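Local coordinates for protein putative creatinine amidohydrolase (Bacteroides fragilis, PDB 3LUB) that binds two zinc ions and probably hydrolyses carbon-nitrogen bonds of linear amides, as a member of the creatininase superfamily, at residues A30-N35 with L41-L46; A164-T169 with K222-E227. All blocks are in the same frame, centred on the assembly; numbering follows the deposited sequence.

Contact 1 (A30-N35 with L41-L46); sequences ATEPHN and LTDCIL. With ZN (zinc ion), chain B; ZN (zinc ion), chain C; EDO (1,2-ethanediol), chain D.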
ATOM      1  N   ALA F  30     -17.480 -16.750  -0.383  1.00 17.12           N
ATOM      2  CA  ALA F  30     -17.850 -15.680   0.532  1.00 17.08           C
ATOM      3  C   ALA F  30     -18.274 -16.351   1.830  1.00 17.53           C
ATOM      4  O   ALA F  30     -18.636 -17.534   1.821  1.00 18.60           O
ATOM      5  CB  ALA F  30     -19.027 -14.823  -0.038  1.00 14.70           C
ATOM      6  N   THR F  31     -18.222 -15.583   2.922  1.00 19.05           N
ATOM      7  CA  THR F  31     -18.767 -15.939   4.227  1.00 18.40           C
ATOM      8  C   THR F  31     -19.957 -14.964   4.466  1.00 20.01           C
ATOM      9  O   THR F  31     -19.788 -13.775   4.794  1.00 18.92           O
ATOM     10  CB  THR F  31     -17.651 -15.872   5.294  1.00 18.63           C
ATOM     11  OG1 THR F  31     -16.523 -16.658   4.843  1.00 17.87           O
ATOM     12  CG2 THR F  31     -18.124 -16.344   6.707  1.00 14.28           C
ATOM     13  N   GLU F  32     -21.168 -15.483   4.280  1.00 20.14           N
ATOM     14  CA  GLU F  32     -22.326 -14.664   3.947  1.00 20.40           C
ATOM     15  C   GLU F  32     -23.613 -15.381   4.304  1.00 20.95           C
ATOM     16  O   GLU F  32     -23.824 -16.501   3.872  1.00 21.18           O
ATOM     17  CB  GLU F  32     -22.339 -14.372   2.443  1.00 17.96           C
ATOM     18  CG  GLU F  32     -23.397 -13.376   1.988  1.00 20.65           C
ATOM     19  CD  GLU F  32     -23.523 -13.274   0.484  1.00 23.66           C
ATOM     20  OE1 GLU F  32     -23.196 -14.277  -0.197  1.00 22.59           O
ATOM     21  OE2 GLU F  32     -23.962 -12.213  -0.023  1.00 22.23           O
ATOM     22  N   PRO F  33     -24.488 -14.725   5.077  1.00 22.29           N
ATOM     23  CA  PRO F  33     -25.799 -15.303   5.335  1.00 22.48           C
ATOM     24  C   PRO F  33     -26.590 -15.514   4.012  1.00 21.57           C
ATOM     25  O   PRO F  33     -26.527 -14.674   3.115  1.00 20.32           O
ATOM     26  CB  PRO F  33     -26.489 -14.258   6.205  1.00 22.89           C
ATOM     27  CG  PRO F  33     -25.425 -13.331   6.681  1.00 24.67           C
ATOM     28  CD  PRO F  33     -24.307 -13.422   5.726  1.00 21.27           C
ATOM     29  N   HIS F  34     -27.290 -16.646   3.938  1.00 20.48           N
ATOM     30  CA  HIS F  34     -28.072 -17.066   2.789  1.00 19.95           C
ATOM     31  C   HIS F  34     -29.495 -17.387   3.203  1.00 20.51           C
ATOM     32  O   HIS F  34     -29.810 -18.541   3.466  1.00 18.71           O
ATOM     33  CB  HIS F  34     -27.424 -18.303   2.186  1.00 19.84           C
ATOM     34  CG  HIS F  34     -26.330 -17.963   1.231  1.00 20.43           C
ATOM     35  ND1 HIS F  34     -25.115 -17.438   1.641  1.00 18.28           N
ATOM     36  CD2 HIS F  34     -26.296 -18.000  -0.119  1.00 16.14           C
ATOM     37  CE1 HIS F  34     -24.361 -17.222   0.576  1.00 22.08           C
ATOM     38  NE2 HIS F  34     -25.059 -17.546  -0.503  1.00 20.17           N
ATOM     39  N   ASN F  35     -30.351 -16.374   3.280  1.00 21.28           N
ATOM     40  CA  ASN F  35     -31.661 -16.545   3.889  1.00 21.86           C
ATOM     41  C   ASN F  35     -31.424 -17.129   5.296  1.00 23.55           C
ATOM     42  O   ASN F  35     -30.357 -16.957   5.857  1.00 24.23           O
ATOM     43  CB  ASN F  35     -32.497 -17.459   2.996  1.00 22.04           C
ATOM     44  CG  ASN F  35     -33.995 -17.365   3.251  1.00 22.18           C
ATOM     45  OD1 ASN F  35     -34.446 -17.515   4.384  1.00 19.61           O
ATOM     46  ND2 ASN F  35     -34.772 -17.173   2.182  1.00 21.10           N
ATOM     47  N   LEU F  41     -21.258 -20.686   4.266  1.00 18.18           N
ATOM     48  CA  LEU F  41     -20.237 -20.982   3.237  1.00 17.30           C
ATOM     49  C   LEU F  41     -20.763 -21.532   1.928  1.00 17.73           C
ATOM     50  O   LEU F  41     -20.000 -22.061   1.162  1.00 18.17           O
ATOM     51  CB  LEU F  41     -19.187 -21.941   3.819  1.00 18.66           C
ATOM     52  CG  LEU F  41     -18.264 -21.372   4.909  1.00 16.85           C
ATOM     53  CD1 LEU F  41     -17.237 -22.423   5.306  1.00 18.53           C
ATOM     54  CD2 LEU F  41     -17.511 -20.163   4.379  1.00 17.22           C
ATOM     55  N   THR F  42     -22.053 -21.375   1.657  1.00 18.59           N
ATOM     56  CA  THR F  42     -22.684 -21.770   0.363  1.00 18.11           C
ATOM     57  C   THR F  42     -21.871 -21.367  -0.856  1.00 18.60           C
ATOM     58  O   THR F  42     -21.690 -22.155  -1.766  1.00 17.97           O
ATOM     59  CB  THR F  42     -24.130 -21.189   0.247  1.00 19.33           C
ATOM     60  OG1 THR F  42     -24.953 -21.688   1.326  1.00 19.08           O
ATOM     61  CG2 THR F  42     -24.789 -21.492  -1.128  1.00 17.47           C
ATOM     62  N   ASP F  43     -21.352 -20.144  -0.878  1.00 19.27           N
ATOM     63  CA  ASP F  43     -20.610 -19.646  -2.056  1.00 18.21           C
ATOM     64  C   ASP F  43     -19.233 -20.242  -2.234  1.00 18.11           C
ATOM     65  O   ASP F  43     -18.639 -20.080  -3.284  1.00 17.96           O
ATOM     66  CB  ASP F  43     -20.503 -18.114  -2.041  1.00 19.63           C
ATOM     67  CG  ASP F  43     -21.833 -17.435  -2.180  1.00 20.79           C
ATOM     68  OD1 ASP F  43     -22.859 -18.116  -2.464  1.00 21.94           O
ATOM     69  OD2 ASP F  43     -21.851 -16.200  -2.012  1.00 19.48           O
ATOM     70  N   CYS F  44     -18.731 -20.929  -1.214  1.00 18.63           N
ATOM     71  CA  CYS F  44     -17.504 -21.720  -1.299  1.00 19.65           C
ATOM     72  C   CYS F  44     -17.804 -23.175  -1.672  1.00 19.36           C
ATOM     73  O   CYS F  44     -17.123 -23.773  -2.505  1.00 18.47           O
ATOM     74  CB  CYS F  44     -16.783 -21.759   0.056  1.00 21.95           C
ATOM     75  SG  CYS F  44     -15.957 -20.214   0.633  1.00 21.68           S
ATOM     76  N   ILE F  45     -18.798 -23.737  -0.998  1.00 18.32           N
ATOM     77  CA  ILE F  45     -19.156 -25.139  -1.131  1.00 18.51           C
ATOM     78  C   ILE F  45     -19.590 -25.492  -2.548  1.00 19.65           C
ATOM     79  O   ILE F  45     -19.118 -26.471  -3.098  1.00 20.38           O
ATOM     80  CB  ILE F  45     -20.292 -25.530  -0.172  1.00 17.24           C
ATOM     81  CG1 ILE F  45     -19.815 -25.471   1.288  1.00 20.92           C
ATOM     82  CG2 ILE F  45     -20.813 -26.901  -0.501  1.00 17.98           C
ATOM     83  CD1 ILE F  45     -20.898 -25.388   2.355  1.00 16.29           C
ATOM     84  N   LEU F  46     -20.490 -24.704  -3.128  1.00 18.95           N
ATOM     85  CA  LEU F  46     -21.049 -25.016  -4.434  1.00 18.85           C
ATOM     86  C   LEU F  46     -20.028 -25.029  -5.566  1.00 18.41           C
ATOM     87  O   LEU F  46     -19.956 -26.021  -6.304  1.00 18.72           O
ATOM     88  CB  LEU F  46     -22.213 -24.088  -4.755  1.00 18.91           C
ATOM     89  CG  LEU F  46     -23.417 -24.332  -3.838  1.00 18.95           C
ATOM     90  CD1 LEU F  46     -24.693 -23.629  -4.384  1.00 18.91           C
ATOM     91  CD2 LEU F  46     -23.619 -25.840  -3.649  1.00 14.58           C
TER
HETATM   92 ZN    ZN B 301     -23.075 -14.577  -2.426  1.00 34.65          ZN
HETATM   93 ZN    ZN C 302     -24.690 -17.623  -2.644  1.00 21.51          ZN
HETATM   94  C1  EDO D 256     -13.446 -16.140   6.711  1.00 31.49           C
HETATM   95  O1  EDO D 256     -14.492 -17.118   6.644  1.00 38.52           O
HETATM   96  C2  EDO D 256     -12.324 -16.700   7.575  1.00 34.92           C
HETATM   97  O2  EDO D 256     -12.731 -16.736   8.958  1.00 36.96           O
HETATM   98  O   HOH W   1     -21.318 -18.106   1.206  1.00 18.38           O
HETATM   99  O   HOH W   2     -24.983 -15.732  -3.481  1.00 27.58           O

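Contact 2 (A164-T169 with K222-E227); sequences AGESET and KKATAE. With ZN (zinc ion), chain C.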
ATOM      1  N   ALA F 164     -29.612 -17.096  -2.398  1.00 21.20           N
ATOM      2  CA  ALA F 164     -30.190 -18.083  -1.472  1.00 21.62           C
ATOM      3  C   ALA F 164     -31.612 -18.479  -1.921  1.00 23.17           C
ATOM      4  O   ALA F 164     -32.468 -18.779  -1.102  1.00 23.71           O
ATOM      5  CB  ALA F 164     -30.236 -17.531  -0.036  1.00 18.76           C
ATOM      6  N   GLY F 165     -31.841 -18.460  -3.219  1.00 23.39           N
ATOM      7  CA  GLY F 165     -33.160 -18.653  -3.790  1.00 24.11           C
ATOM      8  C   GLY F 165     -33.321 -20.085  -4.196  1.00 23.45           C
ATOM      9  O   GLY F 165     -32.711 -20.965  -3.605  1.00 23.76           O
ATOM     10  N   GLU F 166     -34.128 -20.321  -5.223  1.00 23.04           N
ATOM     11  CA  GLU F 166     -34.499 -21.672  -5.583  1.00 22.78           C
ATOM     12  C   GLU F 166     -33.336 -22.427  -6.128  1.00 22.05           C
ATOM     13  O   GLU F 166     -33.145 -23.575  -5.782  1.00 23.29           O
ATOM     14  CB  GLU F 166     -35.673 -21.689  -6.580  1.00 23.95           C
ATOM     15  CG  GLU F 166     -36.334 -23.078  -6.730  1.00 25.86           C
ATOM     16  CD  GLU F 166     -37.490 -23.078  -7.725  1.00 25.61           C
ATOM     17  OE1 GLU F 166     -38.324 -22.160  -7.654  1.00 21.02           O
ATOM     18  OE2 GLU F 166     -37.543 -23.988  -8.568  1.00 26.11           O
ATOM     19  N   SER F 167     -32.555 -21.795  -6.989  1.00 22.73           N
ATOM     20  CA  SER F 167     -31.428 -22.434  -7.634  1.00 22.80           C
ATOM     21  C   SER F 167     -30.295 -22.803  -6.668  1.00 23.04           C
ATOM     22  O   SER F 167     -29.761 -23.931  -6.722  1.00 24.72           O
ATOM     23  CB  SER F 167     -30.884 -21.512  -8.738  1.00 22.68           C
ATOM     24  OG  SER F 167     -30.668 -20.198  -8.242  1.00 26.65           O
ATOM     25  N   GLU F 168     -29.870 -21.844  -5.843  1.00 23.35           N
ATOM     26  CA  GLU F 168     -28.810 -22.124  -4.874  1.00 22.82           C
ATOM     27  C   GLU F 168     -29.289 -23.171  -3.870  1.00 20.83           C
ATOM     28  O   GLU F 168     -28.511 -24.033  -3.443  1.00 20.25           O
ATOM     29  CB  GLU F 168     -28.358 -20.858  -4.126  1.00 23.10           C
ATOM     30  CG  GLU F 168     -27.116 -20.205  -4.704  1.00 24.27           C
ATOM     31  CD  GLU F 168     -26.510 -19.118  -3.824  1.00 25.37           C
ATOM     32  OE1 GLU F 168     -27.267 -18.420  -3.115  1.00 20.54           O
ATOM     33  OE2 GLU F 168     -25.259 -18.925  -3.902  1.00 25.44           O
ATOM     34  N   THR F 169     -30.546 -23.063  -3.437  1.00 20.38           N
ATOM     35  CA  THR F 169     -31.081 -24.043  -2.479  1.00 20.17           C
ATOM     36  C   THR F 169     -31.128 -25.435  -3.095  1.00 20.52           C
ATOM     37  O   THR F 169     -30.740 -26.392  -2.450  1.00 21.91           O
ATOM     38  CB  THR F 169     -32.466 -23.675  -1.945  1.00 20.32           C
ATOM     39  OG1 THR F 169     -32.421 -22.356  -1.388  1.00 18.43           O
ATOM     40  CG2 THR F 169     -32.867 -24.639  -0.872  1.00 19.25           C
ATOM     41  N   LYS F 222     -38.623 -21.885  -1.762  1.00 26.83           N
ATOM     42  CA  LYS F 222     -39.453 -22.950  -1.228  1.00 27.92           C
ATOM     43  C   LYS F 222     -39.925 -24.075  -2.194  1.00 27.12           C
ATOM     44  O   LYS F 222     -40.312 -25.118  -1.726  1.00 27.29           O
ATOM     45  CB  LYS F 222     -40.588 -22.351  -0.371  1.00 27.44           C
ATOM     46  CG  LYS F 222     -40.010 -21.681   0.905  1.00 26.33           C
ATOM     47  CD  LYS F 222     -41.071 -21.166   1.870  1.00 30.56           C
ATOM     48  CE  LYS F 222     -40.457 -20.226   2.904  1.00 27.00           C
ATOM     49  NZ  LYS F 222     -41.422 -19.687   3.963  1.00 20.57           N
ATOM     50  N   LYS F 223     -39.792 -23.903  -3.507  1.00 26.82           N
ATOM     51  CA  LYS F 223     -40.009 -24.998  -4.458  1.00 26.64           C
ATOM     52  C   LYS F 223     -38.719 -25.710  -4.846  1.00 25.34           C
ATOM     53  O   LYS F 223     -38.731 -26.577  -5.741  1.00 24.46           O
ATOM     54  CB  LYS F 223     -40.741 -24.488  -5.705  1.00 27.67           C
ATOM     55  CG  LYS F 223     -41.970 -23.648  -5.360  1.00 30.57           C
ATOM     56  CD  LYS F 223     -42.788 -23.261  -6.577  1.00 38.82           C
ATOM     57  CE  LYS F 223     -44.112 -22.628  -6.132  1.00 47.96           C
ATOM     58  NZ  LYS F 223     -44.995 -22.242  -7.281  1.00 52.60           N
ATOM     59  N   ALA F 224     -37.624 -25.366  -4.158  1.00 23.94           N
ATOM     60  CA  ALA F 224     -36.332 -26.034  -4.306  1.00 22.69           C
ATOM     61  C   ALA F 224     -36.416 -27.571  -4.066  1.00 22.81           C
ATOM     62  O   ALA F 224     -37.125 -28.019  -3.158  1.00 22.52           O
ATOM     63  CB  ALA F 224     -35.304 -25.380  -3.319  1.00 19.10           C
ATOM     64  N   THR F 225     -35.732 -28.368  -4.891  1.00 22.09           N
ATOM     65  CA  THR F 225     -35.608 -29.802  -4.665  1.00 21.79           C
ATOM     66  C   THR F 225     -34.202 -30.260  -5.068  1.00 22.14           C
ATOM     67  O   THR F 225     -33.573 -29.627  -5.896  1.00 21.43           O
ATOM     68  CB  THR F 225     -36.666 -30.621  -5.493  1.00 23.64           C
ATOM     69  OG1 THR F 225     -36.326 -30.622  -6.884  1.00 18.05           O
ATOM     70  CG2 THR F 225     -38.062 -30.069  -5.337  1.00 20.34           C
ATOM     71  N   ALA F 226     -33.725 -31.367  -4.488  1.00 21.64           N
ATOM     72  CA  ALA F 226     -32.463 -31.982  -4.865  1.00 21.48           C
ATOM     73  C   ALA F 226     -32.396 -32.324  -6.359  1.00 23.96           C
ATOM     74  O   ALA F 226     -31.367 -32.167  -7.015  1.00 24.09           O
ATOM     75  CB  ALA F 226     -32.217 -33.273  -4.019  1.00 19.03           C
ATOM     76  N   GLU F 227     -33.499 -32.812  -6.903  1.00 25.91           N
ATOM     77  CA  GLU F 227     -33.549 -33.168  -8.313  1.00 24.44           C
ATOM     78  C   GLU F 227     -33.437 -31.991  -9.253  1.00 23.93           C
ATOM     79  O   GLU F 227     -32.782 -32.082 -10.272  1.00 23.14           O
ATOM     80  CB  GLU F 227     -34.863 -33.890  -8.632  1.00 26.64           C
ATOM     81  CG  GLU F 227     -34.927 -34.340 -10.077  1.00 29.46           C
ATOM     82  CD  GLU F 227     -36.131 -35.178 -10.371  1.00 39.31           C
ATOM     83  OE1 GLU F 227     -36.246 -36.291  -9.802  1.00 41.79           O
ATOM     84  OE2 GLU F 227     -36.964 -34.710 -11.179  1.00 48.47           O
TER
HETATM   85 ZN    ZN C 302     -24.690 -17.623  -2.644  1.00 21.51          ZN
HETATM   86  O   HOH W   3     -39.041 -21.487  -5.191  1.00 20.82           O
HETATM   87  O   HOH W   2     -24.983 -15.732  -3.481  1.00 27.58           O

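Contact 1 (A30-N35 with L41-L46)
Asp-43, Ala-30 and His-34 bury the most surface where loop 30-35 meets the first turn of helix 42-62. The carboxylate of Asp-43 bridges two zinc ions: OD1 binds the ion that His-34 NE2 also holds, at 1.9 Å from Asp-43 OD1, and OD2 binds the ion shared with Glu-32 OE1. The ring of His-34 stands 83° from the plane of that carboxylate, and the 3.0 Å between His-34 NE2 and Asp-43 OD1 reflects a common metal, not a hydrogen bond. Two further constraints set the ring. His-34 ND1 donates to Glu-32 O at 2.7 Å; the acceptor lies in the ring plane, although the donor sits well above the carbonyl plane. Over one face, Thr-42 CB makes a CH-pi contact 3.8 Å from the centroid of the His-34 ring, only 8° off its normal. Glu-32 reaches its zinc on an extended chain, CG anti to the backbone N (chi1 -172°), while its OE2 is bonded to Gln-81. Ala-30 packs against Asp-43, with Ala-30 CB 3.7 Å from Asp-43 OD2, and a water accepts from Asp-43 N and donates to Ala-30 O, joining the backbones. His-120, Glu-168 and a water that binds both ions complete the carboxylate-bridged dinuclear zinc centre characteristic of the creatininase superfamily.

Contact 2 (A164-T169 with K222-E227)
The N-terminal turn of helix 166-175, which carries the zinc ligand Glu-168, packs here against the loop leading into helix 226-249. The evidence for close packing is apolar: Thr-169 CG2 lies 3.5 Å from Ala-224 CB, a methyl-to-methyl contact, and Thr-169 CB is almost as near. The threonine's rotation explains this division of labour. With CG2 anti to the backbone N, the methyl meets Ala-224 while OG1, beside that N, turns back to donate to Gly-165 O at 2.6 Å. The same carbonyl accepts Thr-169 N, and the two donors arrive from opposite faces of its plane; His-37 is a further partner of the hydroxyl.

Glu-166 supplies the second part of the interface. Its extended chain runs past the backbone of 223-224, with Glu-166 CG 3.7 Å from Ala-224 N and Glu-166 OE1 3.9 Å from Lys-223 CB. A water links the segments by donating to Glu-166 OE1 and accepting from Lys-223 N. The charged end of Lys-223 leads away from the glutamate, whose salt bridge is instead made by OE2 with Lys-228, in the first turn of helix 226-249; OE1 also accepts from Ala-158 N.

Glu-168 points to the other side of its helix. Its OE2 binds zinc at 1.9 Å, and Ala-164 N donates to Glu-168 OE1 at 2.8 Å; the N-H comes at the oxygen almost head-on, in line with its C-O bond, which should restrain rotation of the carboxylate. The chemistry is thus divided between two faces of one helical turn: methyl packing and a water bridge tie it to the loop 223-224, and the Lys-228 salt bridge to the first turn of helix 226-249, while a carboxylate probably steadied by a main-chain N-H faces the metal.

Contact 1 comes first along the chain: after strand 23-28 of the parallel sheet, it closes a short loop of five residues back onto the start of helix 42-62. Contact 2 opens much later, at helix 166-175, and spans 52 intervening residues to reach the approach to helix 226-249. The two are in series, neither nested nor crossed, with centres 14 Å apart. They nevertheless meet: segments 30-35, 41-46 and 164-169 all supply ligands to one zinc ion, and the water bound to it also reaches the second ion. The metal site joins the early loop and helix 42-62 to helix 166-175, and contact 2 ties that helix on to the approach to helix 226-249.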